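Local coordinates for protein putative sporulation-specific glycosylase YdhD (Bacillus subtilis subsp. subtilis str. 168, PDB 3CZ8) that probably hydrolyses glycosidic bonds of a polysaccharide during sporulation, as a member of glycosyl hydrolase family 18, at residues Y166-I171 against M178-Y183; E200-I205 against M288-Q293. The protein carries 1 engineered substitution. All coordinates share one frame; numbering follows the deposited sequence.

Both contacts belong to the glycosyl hydrolase 18 part of a longer protein, a TIM barrel, and they illustrate two layers of that fold. Contact 1 sets helix 168-174 against strand 177-181, joining helix to barrel strand. Contact 2, later in the chain, pairs two outer helices, 198-208 and 285-297, across a gap in sequence that holds strand 217-220 and the five-stranded antiparallel sheet. Their centres are 15 Å apart, and they meet where Ile-180 CG2 packs on Thr-204 CG2 at 3.9 Å. Helix 198-208 is the next helix or strand after strand 177-181, and packing continues from barrel wall to the surrounding helix layer, where segment 288-293 also packs against the second subunit.

Contact 1. Residues Y166-I171 against M178-Y183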
loop_
_atom_site.group_PDB
_atom_site.type_symbol
_atom_site.label_atom_id
_atom_site.label_comp_id
_atom_site.label_asym_id
_atom_site.label_seq_id
_atom_site.Cartn_x
_atom_site.Cartn_y
_atom_site.Cartn_z
ATOM N N TYR A 166 15.637 -15.850 -18.481
ATOM C CA TYR A 166 16.323 -15.661 -17.207
ATOM C C TYR A 166 17.211 -16.844 -16.871
ATOM O O TYR A 166 16.776 -17.824 -16.270
ATOM C CB TYR A 166 15.313 -15.381 -16.089
ATOM C CG TYR A 166 14.423 -14.206 -16.407
ATOM C CD1 TYR A 166 14.894 -12.902 -16.261
ATOM C CD2 TYR A 166 13.122 -14.394 -16.881
ATOM C CE1 TYR A 166 14.094 -11.811 -16.562
ATOM C CE2 TYR A 166 12.309 -13.304 -17.191
ATOM C CZ TYR A 166 12.810 -12.018 -17.025
ATOM O OH TYR A 166 12.039 -10.932 -17.318
ATOM N N ASP A 167 18.469 -16.739 -17.283
ATOM C CA ASP A 167 19.474 -17.743 -16.983
ATOM C C ASP A 167 19.965 -17.524 -15.555
ATOM O O ASP A 167 20.753 -16.623 -15.318
ATOM C CB ASP A 167 20.627 -17.606 -17.983
ATOM C CG ASP A 167 21.692 -18.675 -17.816
ATOM O OD1 ASP A 167 22.682 -18.629 -18.575
ATOM O OD2 ASP A 167 21.555 -19.558 -16.941
ATOM N N TYR A 168 19.519 -18.363 -14.620
ATOM C CA TYR A 168 19.879 -18.224 -13.197
ATOM C C TYR A 168 21.378 -18.330 -12.923
ATOM O O TYR A 168 21.914 -17.575 -12.113
ATOM C CB TYR A 168 19.135 -19.254 -12.334
ATOM C CG TYR A 168 17.781 -18.804 -11.794
ATOM C CD1 TYR A 168 16.984 -17.890 -12.485
ATOM C CD2 TYR A 168 17.292 -19.320 -10.597
ATOM C CE1 TYR A 168 15.741 -17.491 -11.985
ATOM C CE2 TYR A 168 16.055 -18.934 -10.096
ATOM C CZ TYR A 168 15.285 -18.025 -10.793
ATOM O OH TYR A 168 14.063 -17.654 -10.290
ATOM N N GLY A 169 22.042 -19.267 -13.598
ATOM C CA GLY A 169 23.471 -19.510 -13.401
ATOM C C GLY A 169 24.316 -18.396 -13.978
ATOM O O GLY A 169 25.316 -17.994 -13.379
ATOM N N GLY A 170 23.904 -17.895 -15.140
ATOM C CA GLY A 170 24.580 -16.786 -15.800
ATOM C C GLY A 170 24.345 -15.439 -15.132
ATOM O O GLY A 170 25.253 -14.604 -15.077
ATOM N N ILE A 171 23.124 -15.224 -14.646
ATOM C CA ILE A 171 22.766 -14.003 -13.909
ATOM C C ILE A 171 23.417 -14.018 -12.525
ATOM O O ILE A 171 24.039 -13.036 -12.115
ATOM C CB ILE A 171 21.224 -13.833 -13.783
ATOM C CG1 ILE A 171 20.598 -13.496 -15.142
ATOM C CG2 ILE A 171 20.848 -12.746 -12.756
ATOM C CD1 ILE A 171 19.074 -13.619 -15.155
ATOM N N MET A 178 20.376 -11.598 -6.065
ATOM C CA MET A 178 19.247 -11.995 -6.897
ATOM C C MET A 178 17.991 -11.974 -6.047
ATOM O O MET A 178 17.897 -12.697 -5.047
ATOM C CB MET A 178 19.493 -13.392 -7.488
ATOM C CG MET A 178 18.398 -13.946 -8.405
ATOM S SD MET A 178 18.751 -15.610 -9.065
ATOM C CE MET A 178 20.208 -15.251 -10.002
ATOM N N PHE A 179 17.044 -11.116 -6.427
ATOM C CA PHE A 179 15.758 -11.058 -5.749
ATOM C C PHE A 179 14.808 -11.967 -6.518
ATOM O O PHE A 179 14.405 -11.653 -7.639
ATOM C CB PHE A 179 15.182 -9.627 -5.717
ATOM C CG PHE A 179 16.081 -8.578 -5.084
ATOM C CD1 PHE A 179 17.061 -8.905 -4.149
ATOM C CD2 PHE A 179 15.891 -7.234 -5.406
ATOM C CE1 PHE A 179 17.855 -7.920 -3.572
ATOM C CE2 PHE A 179 16.676 -6.244 -4.829
ATOM C CZ PHE A 179 17.657 -6.591 -3.911
ATOM N N ILE A 180 14.453 -13.097 -5.924
ATOM C CA ILE A 180 13.578 -14.041 -6.603
ATOM C C ILE A 180 12.148 -13.739 -6.223
ATOM O O ILE A 180 11.789 -13.791 -5.052
ATOM C CB ILE A 180 13.939 -15.511 -6.293
ATOM C CG1 ILE A 180 15.343 -15.823 -6.811
ATOM C CG2 ILE A 180 12.915 -16.463 -6.925
ATOM C CD1 ILE A 180 15.868 -17.121 -6.330
ATOM N N MET A 181 11.336 -13.401 -7.218
ATOM C CA MET A 181 9.961 -13.010 -6.959
ATOM C C MET A 181 9.073 -14.248 -6.885
ATOM O O MET A 181 8.378 -14.599 -7.842
ATOM C CB MET A 181 9.498 -11.967 -7.986
ATOM C CG MET A 181 10.357 -10.678 -8.006
ATOM S SD MET A 181 10.434 -9.685 -6.474
ATOM C CE MET A 181 11.808 -10.353 -5.622
ATOM N N ALA A 182 9.123 -14.907 -5.726
ATOM C CA ALA A 182 8.507 -16.217 -5.527
ATOM C C ALA A 182 7.035 -16.106 -5.130
ATOM O O ALA A 182 6.662 -16.371 -3.981
ATOM C CB ALA A 182 9.291 -17.018 -4.492
ATOM N N TYR A 183 6.210 -15.713 -6.098
ATOM C CA TYR A 183 4.764 -15.569 -5.919
ATOM C C TYR A 183 4.082 -15.549 -7.276
ATOM O O TYR A 183 4.760 -15.592 -8.307
ATOM C CB TYR A 183 4.414 -14.292 -5.129
ATOM C CG TYR A 183 5.045 -13.017 -5.647
ATOM C CD1 TYR A 183 4.486 -12.321 -6.718
ATOM C CD2 TYR A 183 6.191 -12.497 -5.054
ATOM C CE1 TYR A 183 5.067 -11.159 -7.200
ATOM C CE2 TYR A 183 6.774 -11.327 -5.526
ATOM C CZ TYR A 183 6.205 -10.667 -6.598
ATOM O OH TYR A 183 6.773 -9.509 -7.073
#
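The Tyr-168 ring carries the sulfur of Met-178 over the centre of one face: SD stands 4.2 Å from the ring centroid, only 7° off the normal, a Met-aromatic contact. Ile-180 comes to the same ring obliquely, its CD1 4.2 Å from Tyr-168 CE2. Farther out, Ile-180 CG2 lies 3.7 Å from Tyr-168 OH, while that hydroxyl is hydrogen-bonded to the carbonyl of Pro-153, which ties the far end of the ring to the preceding strand. These residues join the second and third elements of a beta-alpha-beta unit, strand 147-153, helix 168-174 and strand 177-181, the repeating theme of the TIM barrel. Met-178 reaches the helix because its chain runs extended from the backbone (CG anti to N, chi1 -179°) and bends at the last torsion, chi3 -63°, which carries CE past the ring. The methyl sits 3.6 Å from Tyr-168 O and 3.8 Å from Ile-171 CG2, where the two side chains cross at about a right angle. At the start of the helix Asp-167 takes the N-cap position, and its OD2 accepts weak bonds from the backbone N of Gly-169 and Gly-170.

Contact 2. Residues E200-I205 against M288-Q293; sequences EIRRTI and MSRKMQ
The ammonium nitrogen of Lys-291, although it lies against the methyl end of Ile-201, is gripped by two acceptors beyond both segments: a salt bridge to Glu-283 OE2 and a hydrogen bond to Ala-196 O. Across the helix pair, Ile-201 CD1 touches the same side chain at its end, 3.7 Å from Lys-291 CE and equally far from NZ, and meets Lys-291 CG at 4.0 Å. The two side chains cross at about a right angle. The lysine is extended up to CE and turns at its final torsion, chi4 62°, which also keeps NZ beside Ile-201 CD1. Ile-201 also packs on Ile-294, one turn farther along helix 285-297, so the two helices meet through an apolar patch beside a buried charge. They are neighbours in the helix layer of the TIM barrel because the strands that follow them, 217-220 and 302-310, pair in parallel. Met-288 and Met-292 pack on Met-251 of the second subunit.

On the more exposed side of the helix pair, Arg-202 and Arg-290 bring like charges near each other, NH2 of the first 4.3 Å from NH1 of the second; the two planes are inclined by about 60° and each nitrogen approaches the other group obliquely. Arg-202 NH1 forms a salt bridge with Glu-297, which probably offsets this closeness. Within helix 198-208, Thr-204 OG1 bonds to Glu-200 O at 2.7 Å, from the opposite face of its plane to Thr-204 N. With a carboxylate and a carbonyl on its nitrogen, the buried Lys-291 would probably stay protonated while its carbon chain packs against isoleucine.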
loop_
_atom_site.group_PDB
_atom_site.type_symbol
_atom_site.label_atom_id
_atom_site.label_comp_id
_atom_site.label_asym_id
_atom_site.label_seq_id
_atom_site.Cartn_x
_atom_site.Cartn_y
_atom_site.Cartn_z
ATOM N N GLU A 200 6.250 -25.061 -3.941
ATOM C CA GLU A 200 6.890 -24.486 -5.119
ATOM C C GLU A 200 8.081 -23.581 -4.776
ATOM O O GLU A 200 8.997 -23.424 -5.586
ATOM C CB GLU A 200 5.864 -23.757 -5.991
ATOM C CG GLU A 200 4.781 -24.646 -6.595
ATOM C CD GLU A 200 5.327 -25.788 -7.451
ATOM O OE1 GLU A 200 6.191 -25.541 -8.325
ATOM O OE2 GLU A 200 4.877 -26.936 -7.248
ATOM N N ILE A 201 8.057 -22.992 -3.581
ATOM C CA ILE A 201 9.171 -22.195 -3.058
ATOM C C ILE A 201 10.377 -23.103 -2.808
ATOM O O ILE A 201 11.508 -22.753 -3.165
ATOM C CB ILE A 201 8.757 -21.422 -1.765
ATOM C CG1 ILE A 201 7.764 -20.307 -2.104
ATOM C CG2 ILE A 201 9.967 -20.822 -1.032
ATOM C CD1 ILE A 201 7.046 -19.767 -0.896
ATOM N N ARG A 202 10.107 -24.263 -2.208
ATOM C CA ARG A 202 11.089 -25.335 -1.997
ATOM C C ARG A 202 11.794 -25.705 -3.299
ATOM O O ARG A 202 13.022 -25.689 -3.367
ATOM C CB ARG A 202 10.389 -26.570 -1.418
ATOM C CG ARG A 202 11.267 -27.813 -1.251
ATOM C CD ARG A 202 11.796 -27.935 0.164
ATOM N NE ARG A 202 10.711 -27.996 1.140
ATOM C CZ ARG A 202 10.855 -27.781 2.445
ATOM N NH1 ARG A 202 12.049 -27.485 2.952
ATOM N NH2 ARG A 202 9.795 -27.855 3.243
ATOM N N ARG A 203 10.997 -26.020 -4.322
ATOM C CA ARG A 203 11.494 -26.360 -5.656
ATOM C C ARG A 203 12.297 -25.232 -6.301
ATOM O O ARG A 203 13.323 -25.493 -6.928
ATOM C CB ARG A 203 10.338 -26.758 -6.574
ATOM C CG ARG A 203 9.832 -28.172 -6.385
ATOM C CD ARG A 203 8.504 -28.363 -7.100
ATOM N NE ARG A 203 7.970 -29.713 -6.923
ATOM C CZ ARG A 203 7.203 -30.101 -5.903
ATOM N NH1 ARG A 203 6.865 -29.248 -4.943
ATOM N NH2 ARG A 203 6.773 -31.354 -5.844
ATOM N N THR A 204 11.822 -23.993 -6.140
ATOM C CA THR A 204 12.506 -22.799 -6.656
ATOM C C THR A 204 13.886 -22.648 -6.023
ATOM O O THR A 204 14.874 -22.452 -6.733
ATOM C CB THR A 204 11.669 -21.513 -6.420
ATOM O OG1 THR A 204 10.397 -21.651 -7.064
ATOM C CG2 THR A 204 12.375 -20.277 -6.975
ATOM N N ILE A 205 13.940 -22.767 -4.694
ATOM C CA ILE A 205 15.195 -22.690 -3.944
ATOM C C ILE A 205 16.171 -23.792 -4.392
ATOM O O ILE A 205 17.329 -23.504 -4.704
ATOM C CB ILE A 205 14.946 -22.739 -2.410
ATOM C CG1 ILE A 205 14.316 -21.426 -1.924
ATOM C CG2 ILE A 205 16.248 -22.964 -1.642
ATOM C CD1 ILE A 205 13.732 -21.504 -0.520
ATOM N N MET A 288 3.998 -16.432 6.363
ATOM C CA MET A 288 5.152 -15.557 6.238
ATOM C C MET A 288 6.286 -16.021 7.146
ATOM O O MET A 288 7.459 -15.843 6.810
ATOM C CB MET A 288 4.764 -14.108 6.554
ATOM C CG MET A 288 5.554 -13.052 5.777
ATOM S SD MET A 288 4.669 -12.263 4.409
ATOM C CE MET A 288 4.565 -13.572 3.218
ATOM N N SER A 289 5.928 -16.607 8.291
ATOM C CA SER A 289 6.897 -17.243 9.191
ATOM C C SER A 289 7.595 -18.416 8.512
ATOM O O SER A 289 8.820 -18.526 8.577
ATOM C CB SER A 289 6.224 -17.730 10.477
ATOM O OG SER A 289 5.834 -16.639 11.286
ATOM N N ARG A 290 6.805 -19.268 7.856
ATOM C CA ARG A 290 7.306 -20.433 7.122
ATOM C C ARG A 290 8.259 -20.070 5.986
ATOM O O ARG A 290 9.147 -20.850 5.647
ATOM C CB ARG A 290 6.145 -21.282 6.580
ATOM C CG ARG A 290 5.531 -22.255 7.594
ATOM C CD ARG A 290 6.501 -23.375 7.995
ATOM N NE ARG A 290 6.775 -24.308 6.900
ATOM C CZ ARG A 290 6.410 -25.589 6.882
ATOM N NH1 ARG A 290 6.708 -26.346 5.834
ATOM N NH2 ARG A 290 5.754 -26.123 7.907
ATOM N N LYS A 291 8.074 -18.885 5.407
ATOM C CA LYS A 291 8.958 -18.388 4.360
ATOM C C LYS A 291 10.315 -17.931 4.907
ATOM O O LYS A 291 11.347 -18.197 4.287
ATOM C CB LYS A 291 8.277 -17.274 3.564
ATOM C CG LYS A 291 7.253 -17.776 2.569
ATOM C CD LYS A 291 6.276 -16.682 2.218
ATOM C CE LYS A 291 5.379 -17.063 1.057
ATOM N NZ LYS A 291 4.502 -18.246 1.320
ATOM N N MET A 292 10.316 -17.246 6.054
ATOM C CA MET A 292 11.565 -16.919 6.749
ATOM C C MET A 292 12.257 -18.191 7.265
ATOM O O MET A 292 13.482 -18.266 7.295
ATOM C CB MET A 292 11.337 -15.898 7.874
ATOM C CG MET A 292 12.611 -15.442 8.611
ATOM S SD MET A 292 13.996 -14.921 7.562
ATOM C CE MET A 292 13.919 -13.150 7.694
ATOM N N GLN A 293 11.456 -19.189 7.630
ATOM C CA GLN A 293 11.947 -20.490 8.072
ATOM C C GLN A 293 12.698 -21.254 6.979
ATOM O O GLN A 293 13.762 -21.806 7.246
ATOM C CB GLN A 293 10.799 -21.339 8.617
ATOM C CG GLN A 293 10.443 -21.057 10.069
ATOM C CD GLN A 293 9.223 -21.840 10.531
ATOM O OE1 GLN A 293 9.082 -23.030 10.231
ATOM N NE2 GLN A 293 8.333 -21.173 11.262
#